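Local coordinates for protein sucrose 6(F)-phosphate phosphorylase (Thermoanaerobacterium thermosaccharolyticum DSM 571, PDB 6S9V) that is named a phosphorylase and belongs to the alpha-amylase family of carbohydrate-active enzymes, with a TIM-barrel catalytic domain, at residues 399-404 and 413-418; 391-396 and 417-422. All coordinates share one frame; numbering follows the deposited sequence.

How the interactions relate
Strand 388-392, the last of the barrel, runs directly into helix 393-396, and 391-396 supplies the first side of interaction 2. The chain then passes through 399-404 and helix 403-409 and turns back, so that 413-418 returns against 399-404 and interaction 1 closes the short loop round that helix. R417 and H418 belong to both returning segments, 413-418 and 417-422, and the latter closes the wider loop of interaction 2. Interaction 1 is thus nested inside interaction 2, their returning segments overlapping at these two residues. The probable hydrogen bonds Y392 OH to N416 O and G399 N to V394 O join them, tying the barrel's end to helix 403-409 and the approach to helix 422-428.

Interaction 1 (399-404 and 413-418); sequences GVNDFE and REINRH. With SO4 (sulfate ion), chain I; SO4 (sulfate ion), chain H.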
loop_
_atom_site.group_PDB
_atom_site.type_symbol
_atom_site.label_atom_id
_atom_site.label_comp_id
_atom_site.label_asym_id
_atom_site.label_seq_id
_atom_site.Cartn_x
_atom_site.Cartn_y
_atom_site.Cartn_z
ATOM N N GLY A 399 -7.726 -5.263 15.389
ATOM C CA GLY A 399 -8.613 -4.136 15.609
ATOM C C GLY A 399 -9.924 -4.298 14.860
ATOM O O GLY A 399 -9.974 -4.848 13.759
ATOM N N VAL A 400 -11.000 -3.816 15.478
ATOM C CA VAL A 400 -12.320 -3.829 14.864
ATOM C C VAL A 400 -12.624 -2.446 14.303
ATOM O O VAL A 400 -11.993 -1.442 14.656
ATOM C CB VAL A 400 -13.427 -4.259 15.859
ATOM C CG1 VAL A 400 -13.155 -5.646 16.412
ATOM C CG2 VAL A 400 -13.556 -3.249 16.982
ATOM N N ASN A 401 -13.644 -2.394 13.444
ATOM C CA ASN A 401 -14.060 -1.158 12.791
ATOM C C ASN A 401 -14.234 -0.020 13.783
ATOM O O ASN A 401 -14.930 -0.156 14.796
ATOM C CB ASN A 401 -15.381 -1.388 12.049
ATOM C CG ASN A 401 -15.221 -2.265 10.839
ATOM O OD1 ASN A 401 -14.180 -2.251 10.178
ATOM N ND2 ASN A 401 -16.258 -3.043 10.532
ATOM N N ASP A 402 -13.632 1.126 13.450
ATOM C CA ASP A 402 -13.663 2.331 14.283
ATOM C C ASP A 402 -14.821 3.205 13.812
ATOM O O ASP A 402 -14.669 4.137 13.018
ATOM C CB ASP A 402 -12.320 3.051 14.210
ATOM C CG ASP A 402 -12.200 4.204 15.198
ATOM O OD1 ASP A 402 -13.213 4.604 15.806
ATOM O OD2 ASP A 402 -11.064 4.706 15.364
ATOM N N PHE A 403 -16.016 2.885 14.323
ATOM C CA PHE A 403 -17.206 3.640 13.948
ATOM C C PHE A 403 -17.177 5.060 14.500
ATOM O O PHE A 403 -17.714 5.976 13.866
ATOM C CB PHE A 403 -18.471 2.919 14.429
ATOM C CG PHE A 403 -18.703 1.601 13.758
ATOM C CD1 PHE A 403 -18.833 1.527 12.381
ATOM C CD2 PHE A 403 -18.796 0.438 14.499
ATOM C CE1 PHE A 403 -19.044 0.315 11.756
ATOM C CE2 PHE A 403 -19.010 -0.778 13.878
ATOM C CZ PHE A 403 -19.136 -0.838 12.505
ATOM N N GLU A 404 -16.565 5.271 15.669
ATOM C CA GLU A 404 -16.497 6.621 16.217
ATOM C C GLU A 404 -15.770 7.554 15.261
ATOM O O GLU A 404 -16.233 8.668 14.988
ATOM C CB GLU A 404 -15.787 6.620 17.574
ATOM C CG GLU A 404 -15.639 8.028 18.150
ATOM C CD GLU A 404 -14.893 8.072 19.466
ATOM O OE1 GLU A 404 -14.049 7.184 19.713
ATOM O OE2 GLU A 404 -15.142 9.018 20.243
ATOM N N ARG A 413 -12.744 5.932 5.236
ATOM C CA ARG A 413 -11.498 5.187 5.349
ATOM C C ARG A 413 -10.917 5.228 6.756
ATOM O O ARG A 413 -10.061 4.396 7.084
ATOM C CB ARG A 413 -10.447 5.707 4.364
ATOM C CG ARG A 413 -10.725 5.355 2.909
ATOM C CD ARG A 413 -9.613 5.865 2.006
ATOM N NE ARG A 413 -9.964 5.775 0.594
ATOM C CZ ARG A 413 -10.630 6.717 -0.068
ATOM N NH1 ARG A 413 -11.023 7.823 0.553
ATOM N NH2 ARG A 413 -10.906 6.553 -1.355
ATOM N N GLU A 414 -11.362 6.168 7.592
ATOM C CA GLU A 414 -10.922 6.208 8.981
ATOM C C GLU A 414 -11.415 5.008 9.783
ATOM O O GLU A 414 -10.946 4.808 10.909
ATOM C CB GLU A 414 -11.368 7.523 9.630
ATOM C CG GLU A 414 -10.355 8.670 9.457
ATOM C CD GLU A 414 -9.133 8.527 10.368
ATOM O OE1 GLU A 414 -9.325 8.235 11.570
ATOM O OE2 GLU A 414 -7.979 8.696 9.887
ATOM N N ILE A 415 -12.317 4.190 9.228
ATOM C CA ILE A 415 -12.774 2.982 9.912
ATOM C C ILE A 415 -11.606 2.068 10.232
ATOM O O ILE A 415 -11.647 1.299 11.200
ATOM C CB ILE A 415 -13.824 2.262 9.042
ATOM C CG1 ILE A 415 -14.640 1.272 9.871
ATOM C CG2 ILE A 415 -13.145 1.526 7.878
ATOM C CD1 ILE A 415 -15.859 0.751 9.137
ATOM N N ASN A 416 -10.548 2.142 9.427
ATOM C CA ASN A 416 -9.398 1.250 9.486
ATOM C C ASN A 416 -8.117 2.020 9.808
ATOM O O ASN A 416 -7.021 1.581 9.458
ATOM C CB ASN A 416 -9.278 0.508 8.150
ATOM C CG ASN A 416 -8.217 -0.572 8.152
ATOM O OD1 ASN A 416 -8.102 -1.356 9.092
ATOM N ND2 ASN A 416 -7.428 -0.616 7.082
ATOM N N ARG A 417 -8.233 3.167 10.485
ATOM C CA ARG A 417 -7.076 4.009 10.797
ATOM C C ARG A 417 -7.079 4.500 12.247
ATOM O O ARG A 417 -6.562 5.584 12.545
ATOM C CB ARG A 417 -7.001 5.193 9.834
ATOM C CG ARG A 417 -6.913 4.788 8.361
ATOM C CD ARG A 417 -6.951 5.981 7.437
ATOM N NE ARG A 417 -6.703 5.588 6.053
ATOM C CZ ARG A 417 -6.782 6.412 5.018
ATOM N NH1 ARG A 417 -7.125 7.684 5.197
ATOM N NH2 ARG A 417 -6.529 5.962 3.803
ATOM N N HIS A 418 -7.615 3.694 13.163
ATOM C CA HIS A 418 -7.614 4.022 14.584
ATOM C C HIS A 418 -6.210 4.365 15.071
ATOM O O HIS A 418 -5.228 3.748 14.660
ATOM C CB HIS A 418 -8.164 2.827 15.375
ATOM C CG HIS A 418 -8.185 3.030 16.858
ATOM N ND1 HIS A 418 -9.020 3.941 17.473
ATOM C CD2 HIS A 418 -7.480 2.438 17.850
ATOM C CE1 HIS A 418 -8.824 3.901 18.779
ATOM N NE2 HIS A 418 -7.903 2.988 19.035
HETATM S S SO4 I . -7.843 9.234 2.057
HETATM O O1 SO4 I . -7.923 10.060 0.859
HETATM O O2 SO4 I . -7.370 7.903 1.689
HETATM O O3 SO4 I . -9.164 9.142 2.673
HETATM O O4 SO4 I . -6.914 9.827 3.017
HETATM S S SO4 H . -9.256 7.785 16.655
HETATM O O1 SO4 H . -9.554 8.898 15.758
HETATM O O2 SO4 H . -10.432 6.931 16.786
HETATM O O3 SO4 H . -8.888 8.310 17.967
HETATM O O4 SO4 H . -8.145 7.006 16.122
#
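D402 grips 413-418 at two points, through its backbone N and one carboxylate oxygen, where the loop beyond the last strand of the TIM barrel folds back on itself around helix 403-409. D402 is the N-cap of that helix: its OD1 accepts from the backbone N of A405, while OD2 turns to H418. The backbone N of D402 donates to I415 O at 3.0 Å, on a carbonyl lone pair, with a fairly straight N-H...O angle of 163°.

The tight part of the contact lies beside this bond. I415 has CG1 anti to its backbone N (chi1 -162°), which sends CG1 and CD1 obliquely across N401. CG1 comes 3.5 Å from N401 CB, and CD1 lies equally close to N401 CG, so an aliphatic branch packs on the amide group. Both residues are buried, and the amide is held from outside, its OD1 accepting from the backbone N of T363.

Packing slackens toward solvent. The exposed ring of F403 lies alongside I415, its CE1 4.1 Å from I415 CD1, and rests one face on N401 CB of its own segment. On the returning segment, R413 and R417 make no contact with 399-404; they bind a sulfate ion, probably from the crystallisation liquor. R413 CB lies over the centre of the R417 guanidinium, whose NH1 and NH2 bind sulfate O4 and O2; the bond from R413 NH1 is weak.

A second sulfate sits beside the polar pair of D402 and H418, with a weak bond from H418 ND1 and another bond from the backbone N of N419. E424 OE1 is hydrogen-bonded to H418 NE2. The carboxylate and ring planes stand 67° apart, and H418 ND1 meets D402 OD2 at 3.0 Å from above the carboxylate plane.

Interaction 2 (391-396 and 417-422); sequences VYYVGL and RHNYGL. With SO4 (sulfate ion), chain H; SO4 (sulfate ion), chain I.
Y393 reaches across to 417-422 with both its hydroxyl and one ring edge. The OH donates to H418 O at 2.7 Å, approaching from above the carbonyl plane, 39° out of it, while the carbonyl oxygen lies close to the plane of the phenol ring. CG of Y393 stands between the backbone N and the carbonyl carbon (chi1 73°), a rotation that carries the ring out from the helix start toward H418. Along the same edge, Y393 CE2 meets Y420 CD1 at 3.8 Å; the two side chains cross obliquely and touch rim to rim.

Y393 opens helix 393-396, just after the eighth strand of the TIM barrel, 388-392, with Y392 as the N-cap. The contact therefore ties the carboxyl end of that strand to the loop leading into helix 422-428, whose I425 and S428 touch the Y420 side chain.

Each ring is also backed from its own segment. V394 CG2 lies 3.5 Å above one face of Y393, toward the rim, whereas H418 CD2 stands over the centre of the Y420 ring in an edge-to-face stack. Y392 crosses R417 obliquely, its ring plane 60° from the guanidinium. Its hydroxyl, bonded to N416 O, touches the aliphatic part of the arginine, OH to R417 CG at 3.7 Å, and R417 NE is held farther out by H309 O.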
loop_
_atom_site.group_PDB
_atom_site.type_symbol
_atom_site.label_atom_id
_atom_site.label_comp_id
_atom_site.label_asym_id
_atom_site.label_seq_id
_atom_site.Cartn_x
_atom_site.Cartn_y
_atom_site.Cartn_z
ATOM N N VAL A 391 2.084 -6.710 7.453
ATOM C CA VAL A 391 0.967 -6.723 8.396
ATOM C C VAL A 391 0.666 -5.281 8.787
ATOM O O VAL A 391 1.542 -4.572 9.306
ATOM C CB VAL A 391 1.269 -7.572 9.642
ATOM C CG1 VAL A 391 0.139 -7.450 10.673
ATOM C CG2 VAL A 391 1.466 -9.034 9.253
ATOM N N TYR A 392 -0.560 -4.846 8.522
ATOM C CA TYR A 392 -0.995 -3.511 8.922
ATOM C C TYR A 392 -1.241 -3.468 10.427
ATOM O O TYR A 392 -1.705 -4.444 11.023
ATOM C CB TYR A 392 -2.249 -3.157 8.129
ATOM C CG TYR A 392 -2.812 -1.771 8.300
ATOM C CD1 TYR A 392 -2.102 -0.649 7.906
ATOM C CD2 TYR A 392 -4.087 -1.592 8.817
ATOM C CE1 TYR A 392 -2.640 0.616 8.032
ATOM C CE2 TYR A 392 -4.634 -0.332 8.949
ATOM C CZ TYR A 392 -3.911 0.761 8.553
ATOM O OH TYR A 392 -4.452 2.009 8.685
ATOM N N TYR A 393 -0.932 -2.319 11.047
ATOM C CA TYR A 393 -0.905 -2.247 12.507
ATOM C C TYR A 393 -2.269 -2.548 13.118
ATOM O O TYR A 393 -2.350 -3.150 14.195
ATOM C CB TYR A 393 -0.402 -0.875 12.970
ATOM C CG TYR A 393 -1.386 0.264 12.786
ATOM C CD1 TYR A 393 -1.563 0.847 11.542
ATOM C CD2 TYR A 393 -2.136 0.753 13.855
ATOM C CE1 TYR A 393 -2.452 1.885 11.357
ATOM C CE2 TYR A 393 -3.036 1.788 13.676
ATOM C CZ TYR A 393 -3.186 2.350 12.424
ATOM O OH TYR A 393 -4.066 3.384 12.220
ATOM N N VAL A 394 -3.355 -2.143 12.459
ATOM C CA VAL A 394 -4.677 -2.444 13.008
ATOM C C VAL A 394 -4.901 -3.951 13.040
ATOM O O VAL A 394 -5.388 -4.501 14.036
ATOM C CB VAL A 394 -5.779 -1.726 12.204
ATOM C CG1 VAL A 394 -7.185 -2.161 12.698
ATOM C CG2 VAL A 394 -5.613 -0.221 12.313
ATOM N N GLY A 395 -4.544 -4.642 11.953
ATOM C CA GLY A 395 -4.678 -6.088 11.917
ATOM C C GLY A 395 -3.737 -6.790 12.874
ATOM O O GLY A 395 -4.079 -7.842 13.423
ATOM N N LEU A 396 -2.562 -6.212 13.105
ATOM C CA LEU A 396 -1.642 -6.757 14.095
ATOM C C LEU A 396 -2.305 -6.874 15.459
ATOM O O LEU A 396 -2.073 -7.842 16.190
ATOM C CB LEU A 396 -0.403 -5.864 14.191
ATOM C CG LEU A 396 0.612 -6.252 15.261
ATOM C CD1 LEU A 396 1.252 -7.602 14.927
ATOM C CD2 LEU A 396 1.669 -5.159 15.430
ATOM N N ARG A 417 -8.233 3.167 10.485
ATOM C CA ARG A 417 -7.076 4.009 10.797
ATOM C C ARG A 417 -7.079 4.500 12.247
ATOM O O ARG A 417 -6.562 5.584 12.545
ATOM C CB ARG A 417 -7.001 5.193 9.834
ATOM C CG ARG A 417 -6.913 4.788 8.361
ATOM C CD ARG A 417 -6.951 5.981 7.437
ATOM N NE ARG A 417 -6.703 5.588 6.053
ATOM C CZ ARG A 417 -6.782 6.412 5.018
ATOM N NH1 ARG A 417 -7.125 7.684 5.197
ATOM N NH2 ARG A 417 -6.529 5.962 3.803
ATOM N N HIS A 418 -7.615 3.694 13.163
ATOM C CA HIS A 418 -7.614 4.022 14.584
ATOM C C HIS A 418 -6.210 4.365 15.071
ATOM O O HIS A 418 -5.228 3.748 14.660
ATOM C CB HIS A 418 -8.164 2.827 15.375
ATOM C CG HIS A 418 -8.185 3.030 16.858
ATOM N ND1 HIS A 418 -9.020 3.941 17.473
ATOM C CD2 HIS A 418 -7.480 2.438 17.850
ATOM C CE1 HIS A 418 -8.824 3.901 18.779
ATOM N NE2 HIS A 418 -7.903 2.988 19.035
ATOM N N ASN A 419 -6.118 5.361 15.947
ATOM C CA ASN A 419 -4.866 5.698 16.620
ATOM C C ASN A 419 -4.847 5.054 18.004
ATOM O O ASN A 419 -5.727 5.324 18.825
ATOM C CB ASN A 419 -4.697 7.215 16.731
ATOM C CG ASN A 419 -4.324 7.863 15.400
ATOM O OD1 ASN A 419 -3.726 7.229 14.528
ATOM N ND2 ASN A 419 -4.690 9.128 15.240
ATOM N N TYR A 420 -3.845 4.209 18.256
ATOM C CA TYR A 420 -3.698 3.511 19.526
ATOM C C TYR A 420 -2.794 4.286 20.474
ATOM O O TYR A 420 -1.681 4.658 20.106
ATOM C CB TYR A 420 -3.093 2.121 19.325
ATOM C CG TYR A 420 -3.989 1.121 18.646
ATOM C CD1 TYR A 420 -4.040 1.034 17.260
ATOM C CD2 TYR A 420 -4.789 0.258 19.392
ATOM C CE1 TYR A 420 -4.855 0.118 16.634
ATOM C CE2 TYR A 420 -5.612 -0.663 18.769
ATOM C CZ TYR A 420 -5.645 -0.726 17.391
ATOM O OH TYR A 420 -6.462 -1.642 16.770
ATOM N N GLY A 421 -3.249 4.474 21.706
ATOM C CA GLY A 421 -2.359 4.916 22.758
ATOM C C GLY A 421 -1.534 3.764 23.319
ATOM O O GLY A 421 -1.822 2.591 23.096
ATOM N N LEU A 422 -0.496 4.116 24.082
ATOM C CA LEU A 422 0.373 3.092 24.655
ATOM C C LEU A 422 -0.406 2.122 25.538
ATOM O O LEU A 422 -0.190 0.908 25.481
ATOM C CB LEU A 422 1.499 3.737 25.460
ATOM C CG LEU A 422 2.604 4.460 24.693
ATOM C CD1 LEU A 422 3.603 5.046 25.685
ATOM C CD2 LEU A 422 3.288 3.504 23.727
HETATM S S SO4 H . -9.256 7.785 16.655
HETATM O O1 SO4 H . -9.554 8.898 15.758
HETATM O O2 SO4 H . -10.432 6.931 16.786
HETATM O O3 SO4 H . -8.888 8.310 17.967
HETATM O O4 SO4 H . -8.145 7.006 16.122
HETATM S S SO4 I . -7.843 9.234 2.057
HETATM O O1 SO4 I . -7.923 10.060 0.859
HETATM O O2 SO4 I . -7.370 7.903 1.689
HETATM O O3 SO4 I . -9.164 9.142 2.673
HETATM O O4 SO4 I . -6.914 9.827 3.017
#